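Putative diguanylate cyclase (GGDEF) with PAS/PAC domain (Rhodopseudomonas palustris, PDB 3LIF) probably makes cyclic di-GMP from two molecules of GTP, its extracellular part described here being a sensor domain of PDC fold. Local coordinates at residues V125-R133 and G143-S151; L163-S174 and P231-T239. All coordinates share one frame; numbering follows the deposited sequence.

The extracellular part consists of two PDC modules in series along the chain, and each contact lies within one of their five-stranded antiparallel sheets. Both sheets have the strand order 2-1-5-4-3. Contact 1 joins the fourth and fifth strands of the first sheet, as a hairpin; contact 2 joins the first and last strands of the second. Their centres are 23 Å apart, and their nearest atoms are about 6 Å apart without touching. The long helix 5-47 links them: its Phe-32 packs on Ile-149 of contact 1 and on Leu-232 of contact 2. A bound methylpentanediol, probably from the crystallisation liquor, lies about 4 Å from the side chain of Thr-148 of contact 1.

Contact 1: V125-R133 and G143-S151; sequences VWVFVVSRR and GVVVATIES
Between Phe-128 and Arg-132 on one strand and Val-145 and Ile-149 on the other, five backbone hydrogen bonds hold an antiparallel hairpin together. The pair Val-130 and Ala-147 is doubly bonded, with Val-130 N 2.8 Å from Ala-147 O and Ala-147 N 2.7 Å from Val-130 O. Arg-132 and Val-145 repeat this exchange two residues on. At the far end, Ile-149 N reaches Phe-128 O at 2.9 Å, the donor tilted 26° out of the carbonyl plane. CA-H...O contacts fill in between, as from Val-146 CA to Val-130 O.

Apolar contacts cover both faces of the sheet. On one, the CG1 methyls of Val-129 and Val-146 meet, while the second methyl of Val-129, CG2, lies 3.7 Å from Thr-148 CA. With chi1 at -59°, OG1 of Thr-148 is anti to the carbonyl carbon, and CG2 takes the place anti to the backbone N, 3.7 Å from Val-127 CB, the two side chains crossing at about a right angle. On the opposite face Val-130 CG1 approaches Ala-147 CB at 4.2 Å. At the end of the pairing Ile-149 turns toward the other strand, its CD1 4.2 Å from Phe-128 CB.

The polar ends find partners beyond the two segments: Thr-148 OG1 bonds to Asp-72 on the adjacent strand, and Arg-133 forms a salt bridge with Glu-135, further along its own strand, and its NE a hydrogen bond to His-104 O.

Ser-131 and Val-146 pack on Tyr-100 of helix 99-106, Val-145 and Ile-149 on helix 5-47. Backbone bonds thus fix the register, valines, Ala-147 and Ile-149 supply most apolar contact, and buried Thr-148 and Arg-133 are satisfied by neighbouring parts of the chain.

Contact 2: L163-S174 and P231-T239; sequences LGPGGSISLLHS and PLVVTVART
Pro-231, just ahead of strand 232-239, sets its carbonyl O over the centre of the His-173 ring, 3.4 Å above the plane. With CG anti to the backbone N (chi1 -173°), the imidazole comes back over this oxygen, and its ND1 accepts a bond from Asp-175 N. The same oxygen takes Ser-174 N at 2.7 Å, the donor standing above the carbonyl plane. Leu-232 then lays CB 4.2 Å from Leu-171 CD1. Val-233 exchanges two backbone bonds with Leu-172. Next, the Val-234 side chain crosses that of Leu-171 at an angle, CG1 to CD1 4.0 Å.

Thr-235, doubly bonded to Ser-170 through the backbone, turns its two branches to different partners: CG2 meets Leu-172 CD1 at 3.7 Å, whereas OG1 lies by Ser-170 CB and is bridged to Ser-168 O by a water, weakly on the serine side. Val-236 runs alongside Ile-169, pointing the same way, their CG1 atoms 4.0 Å apart. Ala-237 pairs doubly with Ser-168. Arg-238 presents its guanidinium edge to Leu-163 O, and Thr-239 OG1 gives a weak bond to Pro-165 O at 3.3 Å, within the type II turn Gly-164 to Gly-167.

In the PDC sheet 232-239 is the middle strand, flanked by 219-226; strand 178-182 lies beyond 168-173. Helix 5-47 covers Ile-169 and Val-236, while helix 195-203 covers Leu-172, Val-233 and Thr-235 on the other face.

Contact 1: V125-R133 and G143-S151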
loop_
_atom_site.group_PDB
_atom_site.type_symbol
_atom_site.label_atom_id
_atom_site.label_comp_id
_atom_site.label_asym_id
_atom_site.label_seq_id
_atom_site.Cartn_x
_atom_site.Cartn_y
_atom_site.Cartn_z
ATOM N N VAL A 125 -3.275 -14.022 7.169
ATOM C CA VAL A 125 -2.097 -13.150 7.025
ATOM C C VAL A 125 -2.311 -11.667 7.377
ATOM O O VAL A 125 -3.360 -11.081 7.063
ATOM C CB VAL A 125 -1.654 -13.138 5.563
ATOM C CG1 VAL A 125 -0.435 -12.203 5.402
ATOM C CG2 VAL A 125 -1.438 -14.575 5.057
ATOM N N TRP A 126 -1.294 -11.045 7.985
ATOM C CA TRP A 126 -1.360 -9.637 8.407
ATOM C C TRP A 126 -1.083 -8.786 7.205
ATOM O O TRP A 126 -0.013 -8.887 6.626
ATOM C CB TRP A 126 -0.340 -9.356 9.489
ATOM C CG TRP A 126 -0.847 -9.828 10.825
ATOM C CD1 TRP A 126 -0.674 -11.080 11.376
ATOM C CD2 TRP A 126 -1.670 -9.091 11.749
ATOM N NE1 TRP A 126 -1.333 -11.157 12.585
ATOM C CE2 TRP A 126 -1.952 -9.964 12.845
ATOM C CE3 TRP A 126 -2.211 -7.800 11.753
ATOM C CZ2 TRP A 126 -2.746 -9.574 13.955
ATOM C CZ3 TRP A 126 -3.011 -7.404 12.859
ATOM C CH2 TRP A 126 -3.263 -8.298 13.946
ATOM N N VAL A 127 -2.043 -7.965 6.798
ATOM C CA VAL A 127 -1.955 -7.319 5.508
ATOM C C VAL A 127 -2.484 -5.936 5.606
ATOM O O VAL A 127 -3.036 -5.534 6.621
ATOM C CB VAL A 127 -2.819 -8.044 4.491
ATOM C CG1 VAL A 127 -2.385 -9.492 4.365
ATOM C CG2 VAL A 127 -4.264 -7.987 4.903
ATOM N N PHE A 128 -2.272 -5.183 4.549
ATOM C CA PHE A 128 -3.010 -3.956 4.323
ATOM C C PHE A 128 -4.061 -4.194 3.239
ATOM O O PHE A 128 -3.959 -5.113 2.401
ATOM C CB PHE A 128 -2.088 -2.838 3.867
ATOM C CG PHE A 128 -1.279 -2.279 4.956
ATOM C CD1 PHE A 128 -0.215 -3.000 5.462
ATOM C CD2 PHE A 128 -1.620 -1.036 5.507
ATOM C CE1 PHE A 128 0.530 -2.492 6.500
ATOM C CE2 PHE A 128 -0.895 -0.486 6.546
ATOM C CZ PHE A 128 0.188 -1.220 7.062
ATOM N N VAL A 129 -5.033 -3.304 3.216
ATOM C CA VAL A 129 -6.211 -3.564 2.469
ATOM C C VAL A 129 -6.717 -2.247 1.952
ATOM O O VAL A 129 -6.446 -1.183 2.553
ATOM C CB VAL A 129 -7.230 -4.234 3.431
ATOM C CG1 VAL A 129 -8.554 -3.476 3.527
ATOM C CG2 VAL A 129 -7.366 -5.642 3.099
ATOM N N VAL A 130 -7.507 -2.320 0.890
ATOM C CA VAL A 130 -7.940 -1.136 0.167
ATOM C C VAL A 130 -9.453 -1.342 -0.041
ATOM O O VAL A 130 -9.913 -2.524 -0.174
ATOM C CB VAL A 130 -7.146 -1.152 -1.175
ATOM C CG1 VAL A 130 -7.879 -1.936 -2.305
ATOM C CG2 VAL A 130 -6.682 0.202 -1.576
ATOM N N SER A 131 -10.254 -0.267 -0.006
ATOM C CA SER A 131 -11.698 -0.483 -0.004
ATOM C C SER A 131 -12.531 0.689 -0.521
ATOM O O SER A 131 -12.136 1.860 -0.423
ATOM C CB SER A 131 -12.173 -0.883 1.429
ATOM O OG SER A 131 -12.230 0.235 2.322
ATOM N N ARG A 132 -13.721 0.367 -1.033
ATOM C CA ARG A 132 -14.634 1.400 -1.574
ATOM C C ARG A 132 -16.077 1.217 -1.105
ATOM O O ARG A 132 -16.583 0.083 -1.024
ATOM C CB ARG A 132 -14.502 1.545 -3.133
ATOM C CG ARG A 132 -13.686 2.789 -3.519
ATOM C CD ARG A 132 -13.200 2.880 -5.002
ATOM N NE ARG A 132 -14.066 3.809 -5.738
ATOM C CZ ARG A 132 -14.928 4.549 -5.072
ATOM N NH1 ARG A 132 -14.936 4.427 -3.734
ATOM N NH2 ARG A 132 -15.728 5.395 -5.693
ATOM N N ARG A 133 -16.743 2.315 -0.789
ATOM C CA ARG A 133 -18.173 2.290 -0.463
ATOM C C ARG A 133 -19.102 1.839 -1.595
ATOM O O ARG A 133 -19.082 2.467 -2.657
ATOM C CB ARG A 133 -18.605 3.682 -0.108
ATOM C CG ARG A 133 -20.045 3.798 0.262
ATOM C CD ARG A 133 -20.469 5.245 0.175
ATOM N NE ARG A 133 -21.044 5.658 1.435
ATOM C CZ ARG A 133 -22.305 6.039 1.593
ATOM N NH1 ARG A 133 -23.117 6.064 0.518
ATOM N NH2 ARG A 133 -22.725 6.366 2.822
ATOM N N GLY A 143 -22.976 -1.350 1.434
ATOM C CA GLY A 143 -21.814 -2.252 1.868
ATOM C C GLY A 143 -20.596 -1.668 1.169
ATOM O O GLY A 143 -20.334 -0.449 1.297
ATOM N N VAL A 144 -19.723 -2.475 0.597
ATOM C CA VAL A 144 -18.263 -2.430 0.809
ATOM C C VAL A 144 -17.616 -3.432 -0.118
ATOM O O VAL A 144 -18.047 -4.609 -0.114
ATOM C CB VAL A 144 -17.691 -2.419 2.227
ATOM C CG1 VAL A 144 -16.195 -2.471 2.097
ATOM C CG2 VAL A 144 -18.018 -1.118 2.939
ATOM N N VAL A 145 -16.690 -2.978 -0.985
ATOM C CA VAL A 145 -15.721 -3.916 -1.641
ATOM C C VAL A 145 -14.409 -3.645 -0.946
ATOM O O VAL A 145 -14.036 -2.459 -0.772
ATOM C CB VAL A 145 -15.279 -3.547 -3.078
ATOM C CG1 VAL A 145 -15.298 -4.734 -3.985
ATOM C CG2 VAL A 145 -15.952 -2.307 -3.619
ATOM N N VAL A 146 -13.665 -4.692 -0.642
ATOM C CA VAL A 146 -12.384 -4.566 0.031
ATOM C C VAL A 146 -11.504 -5.464 -0.781
ATOM O O VAL A 146 -11.962 -6.555 -1.164
ATOM C CB VAL A 146 -12.310 -5.430 1.342
ATOM C CG1 VAL A 146 -11.424 -4.784 2.408
ATOM C CG2 VAL A 146 -13.676 -5.876 1.847
ATOM N N ALA A 147 -10.240 -5.104 -0.953
ATOM C CA ALA A 147 -9.312 -6.062 -1.530
ATOM C C ALA A 147 -7.981 -5.945 -0.820
ATOM O O ALA A 147 -7.607 -4.852 -0.315
ATOM C CB ALA A 147 -9.160 -5.847 -3.001
ATOM N N THR A 148 -7.291 -7.071 -0.734
ATOM C CA THR A 148 -6.043 -7.108 -0.005
ATOM C C THR A 148 -4.871 -6.709 -0.889
ATOM O O THR A 148 -4.690 -7.244 -1.996
ATOM C CB THR A 148 -5.738 -8.523 0.454
ATOM O OG1 THR A 148 -6.811 -8.960 1.271
ATOM C CG2 THR A 148 -4.477 -8.522 1.247
ATOM N N ILE A 149 -4.062 -5.780 -0.407
ATOM C CA ILE A 149 -2.939 -5.362 -1.220
ATOM C C ILE A 149 -1.941 -6.487 -1.238
ATOM O O ILE A 149 -1.590 -6.953 -0.179
ATOM C CB ILE A 149 -2.320 -4.110 -0.650
ATOM C CG1 ILE A 149 -3.216 -2.940 -1.024
ATOM C CG2 ILE A 149 -0.890 -3.905 -1.199
ATOM C CD1 ILE A 149 -3.030 -1.762 -0.087
ATOM N N GLU A 150 -1.490 -6.934 -2.412
ATOM C CA GLU A 150 -0.460 -8.000 -2.452
ATOM C C GLU A 150 0.940 -7.397 -2.178
ATOM O O GLU A 150 1.575 -6.764 -3.063
ATOM C CB GLU A 150 -0.435 -8.698 -3.807
ATOM C CG GLU A 150 0.642 -9.750 -3.902
ATOM C CD GLU A 150 0.128 -11.099 -3.401
ATOM O OE1 GLU A 150 -0.792 -11.691 -4.033
ATOM O OE2 GLU A 150 0.646 -11.601 -2.382
ATOM N N SER A 151 1.451 -7.549 -0.978
ATOM C CA SER A 151 2.677 -6.820 -0.726
ATOM C C SER A 151 3.880 -7.342 -1.556
ATOM O O SER A 151 4.760 -6.557 -1.937
ATOM C CB SER A 151 2.968 -6.721 0.764
ATOM O OG SER A 151 3.152 -8.025 1.293
#

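Contact 2: L163-S174 and P231-T239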
loop_
_atom_site.group_PDB
_atom_site.type_symbol
_atom_site.label_atom_id
_atom_site.label_comp_id
_atom_site.label_asym_id
_atom_site.label_seq_id
_atom_site.Cartn_x
_atom_site.Cartn_y
_atom_site.Cartn_z
ATOM N N LEU A 163 21.337 -1.347 -5.681
ATOM C CA LEU A 163 21.527 -0.303 -4.694
ATOM C C LEU A 163 22.722 -0.511 -3.792
ATOM O O LEU A 163 22.858 0.167 -2.754
ATOM C CB LEU A 163 20.305 -0.264 -3.785
ATOM C CG LEU A 163 19.215 0.777 -3.973
ATOM C CD1 LEU A 163 19.636 1.905 -4.925
ATOM C CD2 LEU A 163 18.054 0.044 -4.510
ATOM N N GLY A 164 23.541 -1.493 -4.133
ATOM C CA GLY A 164 24.667 -1.856 -3.287
ATOM C C GLY A 164 24.227 -2.667 -2.087
ATOM O O GLY A 164 23.056 -2.728 -1.741
ATOM N N PRO A 165 25.186 -3.277 -1.414
ATOM C CA PRO A 165 24.723 -3.898 -0.157
ATOM C C PRO A 165 24.129 -2.767 0.658
ATOM O O PRO A 165 24.449 -1.592 0.414
ATOM C CB PRO A 165 26.033 -4.302 0.524
ATOM C CG PRO A 165 27.024 -3.094 0.094
ATOM C CD PRO A 165 26.582 -2.763 -1.360
ATOM N N GLY A 166 23.315 -3.055 1.652
ATOM C CA GLY A 166 22.800 -1.935 2.433
ATOM C C GLY A 166 21.668 -1.178 1.762
ATOM O O GLY A 166 21.045 -0.333 2.402
ATOM N N GLY A 167 21.403 -1.468 0.483
ATOM C CA GLY A 167 20.346 -0.802 -0.278
ATOM C C GLY A 167 18.979 -1.180 0.272
ATOM O O GLY A 167 18.786 -2.288 0.765
ATOM N N SER A 168 18.031 -0.255 0.212
ATOM C CA SER A 168 16.783 -0.396 0.948
ATOM C C SER A 168 15.632 0.389 0.348
ATOM O O SER A 168 15.767 1.572 0.052
ATOM C CB SER A 168 16.970 0.127 2.328
ATOM O OG SER A 168 15.825 -0.209 3.062
ATOM N N ILE A 169 14.482 -0.241 0.179
ATOM C CA ILE A 169 13.323 0.534 -0.251
ATOM C C ILE A 169 12.146 0.315 0.645
ATOM O O ILE A 169 11.880 -0.819 1.029
ATOM C CB ILE A 169 12.932 0.164 -1.641
ATOM C CG1 ILE A 169 14.124 0.457 -2.542
ATOM C CG2 ILE A 169 11.733 0.944 -2.065
ATOM C CD1 ILE A 169 13.794 0.488 -3.992
ATOM N N SER A 170 11.418 1.375 0.964
ATOM C CA SER A 170 10.208 1.203 1.776
ATOM C C SER A 170 9.012 1.853 1.183
ATOM O O SER A 170 9.114 2.922 0.514
ATOM C CB SER A 170 10.383 1.824 3.135
ATOM O OG SER A 170 11.414 1.133 3.751
ATOM N N LEU A 171 7.862 1.262 1.483
ATOM C CA LEU A 171 6.620 1.918 1.161
ATOM C C LEU A 171 5.928 2.160 2.475
ATOM O O LEU A 171 5.660 1.214 3.204
ATOM C CB LEU A 171 5.784 1.035 0.254
ATOM C CG LEU A 171 4.391 1.596 -0.042
ATOM C CD1 LEU A 171 4.461 2.877 -0.752
ATOM C CD2 LEU A 171 3.520 0.632 -0.801
ATOM N N LEU A 172 5.675 3.425 2.803
ATOM C CA LEU A 172 5.014 3.732 4.056
ATOM C C LEU A 172 3.742 4.550 3.919
ATOM O O LEU A 172 3.477 5.178 2.878
ATOM C CB LEU A 172 5.944 4.408 5.067
ATOM C CG LEU A 172 7.320 3.764 5.238
ATOM C CD1 LEU A 172 8.410 4.667 4.563
ATOM C CD2 LEU A 172 7.625 3.529 6.693
ATOM N N HIS A 173 2.935 4.511 4.976
ATOM C CA HIS A 173 1.752 5.310 4.965
ATOM C C HIS A 173 2.225 6.668 5.430
ATOM O O HIS A 173 3.161 6.808 6.272
ATOM C CB HIS A 173 0.728 4.773 5.930
ATOM C CG HIS A 173 -0.582 5.471 5.852
ATOM N ND1 HIS A 173 -0.803 6.702 6.448
ATOM C CD2 HIS A 173 -1.758 5.109 5.259
ATOM C CE1 HIS A 173 -2.063 7.066 6.230
ATOM N NE2 HIS A 173 -2.652 6.133 5.484
ATOM N N SER A 174 1.592 7.686 4.877
ATOM C CA SER A 174 1.826 9.019 5.341
ATOM C C SER A 174 1.928 9.147 6.882
ATOM O O SER A 174 2.627 9.998 7.376
ATOM C CB SER A 174 0.702 9.860 4.831
ATOM O OG SER A 174 0.803 11.090 5.444
ATOM N N PRO A 231 -2.224 8.739 0.493
ATOM C CA PRO A 231 -1.385 9.055 1.673
ATOM C C PRO A 231 -0.242 8.019 1.922
ATOM O O PRO A 231 -0.217 7.334 2.962
ATOM C CB PRO A 231 -2.381 9.003 2.820
ATOM C CG PRO A 231 -3.421 7.938 2.372
ATOM C CD PRO A 231 -3.504 8.083 0.854
ATOM N N LEU A 232 0.675 7.892 0.966
ATOM C CA LEU A 232 1.794 6.951 1.074
ATOM C C LEU A 232 3.108 7.735 0.906
ATOM O O LEU A 232 3.100 8.820 0.347
ATOM C CB LEU A 232 1.662 5.886 -0.012
ATOM C CG LEU A 232 0.341 5.122 0.056
ATOM C CD1 LEU A 232 0.182 4.131 -1.097
ATOM C CD2 LEU A 232 0.252 4.356 1.384
ATOM N N VAL A 233 4.219 7.203 1.376
ATOM C CA VAL A 233 5.519 7.808 1.134
ATOM C C VAL A 233 6.429 6.698 0.638
ATOM O O VAL A 233 6.264 5.556 1.031
ATOM C CB VAL A 233 6.101 8.317 2.444
ATOM C CG1 VAL A 233 7.382 9.130 2.203
ATOM C CG2 VAL A 233 5.070 9.159 3.133
ATOM N N VAL A 234 7.389 6.992 -0.221
ATOM C CA VAL A 234 8.344 5.933 -0.561
ATOM C C VAL A 234 9.672 6.409 -0.079
ATOM O O VAL A 234 9.910 7.634 -0.057
ATOM C CB VAL A 234 8.463 5.726 -2.061
ATOM C CG1 VAL A 234 7.233 5.022 -2.588
ATOM C CG2 VAL A 234 8.642 7.089 -2.759
ATOM N N THR A 235 10.548 5.485 0.307
ATOM C CA THR A 235 11.920 5.888 0.634
ATOM C C THR A 235 12.909 4.962 -0.059
ATOM O O THR A 235 12.602 3.794 -0.182
ATOM C CB THR A 235 12.166 5.800 2.130
ATOM O OG1 THR A 235 12.125 4.421 2.545
ATOM C CG2 THR A 235 11.123 6.625 2.929
ATOM N N VAL A 236 14.062 5.480 -0.526
ATOM C CA VAL A 236 15.198 4.666 -1.024
ATOM C C VAL A 236 16.402 5.049 -0.229
ATOM O O VAL A 236 16.678 6.232 -0.082
ATOM C CB VAL A 236 15.723 5.082 -2.412
ATOM C CG1 VAL A 236 16.064 3.872 -3.204
ATOM C CG2 VAL A 236 14.804 5.931 -3.162
ATOM N N ALA A 237 17.189 4.067 0.188
ATOM C CA ALA A 237 18.415 4.340 0.937
ATOM C C ALA A 237 19.563 3.460 0.479
ATOM O O ALA A 237 19.344 2.368 -0.038
ATOM C CB ALA A 237 18.188 4.139 2.386
ATOM N N ARG A 238 20.784 3.966 0.642
ATOM C CA ARG A 238 22.012 3.169 0.474
ATOM C C ARG A 238 23.101 3.586 1.445
ATOM O O ARG A 238 23.219 4.754 1.770
ATOM C CB ARG A 238 22.533 3.175 -0.986
ATOM C CG ARG A 238 23.024 4.478 -1.589
ATOM C CD ARG A 238 24.026 4.236 -2.795
ATOM N NE ARG A 238 23.430 3.808 -4.091
ATOM C CZ ARG A 238 23.208 4.614 -5.160
ATOM N NH1 ARG A 238 23.519 5.908 -5.152
ATOM N NH2 ARG A 238 22.661 4.147 -6.270
ATOM N N THR A 239 23.875 2.621 1.937
ATOM C CA THR A 239 25.083 2.942 2.690
ATOM C C THR A 239 25.982 3.673 1.744
ATOM O O THR A 239 25.953 3.444 0.546
ATOM C CB THR A 239 25.825 1.702 3.266
ATOM O OG1 THR A 239 25.898 0.693 2.277
ATOM C CG2 THR A 239 25.085 1.104 4.426
HETATM O O HOH W 1 14.605 2.834 2.149
#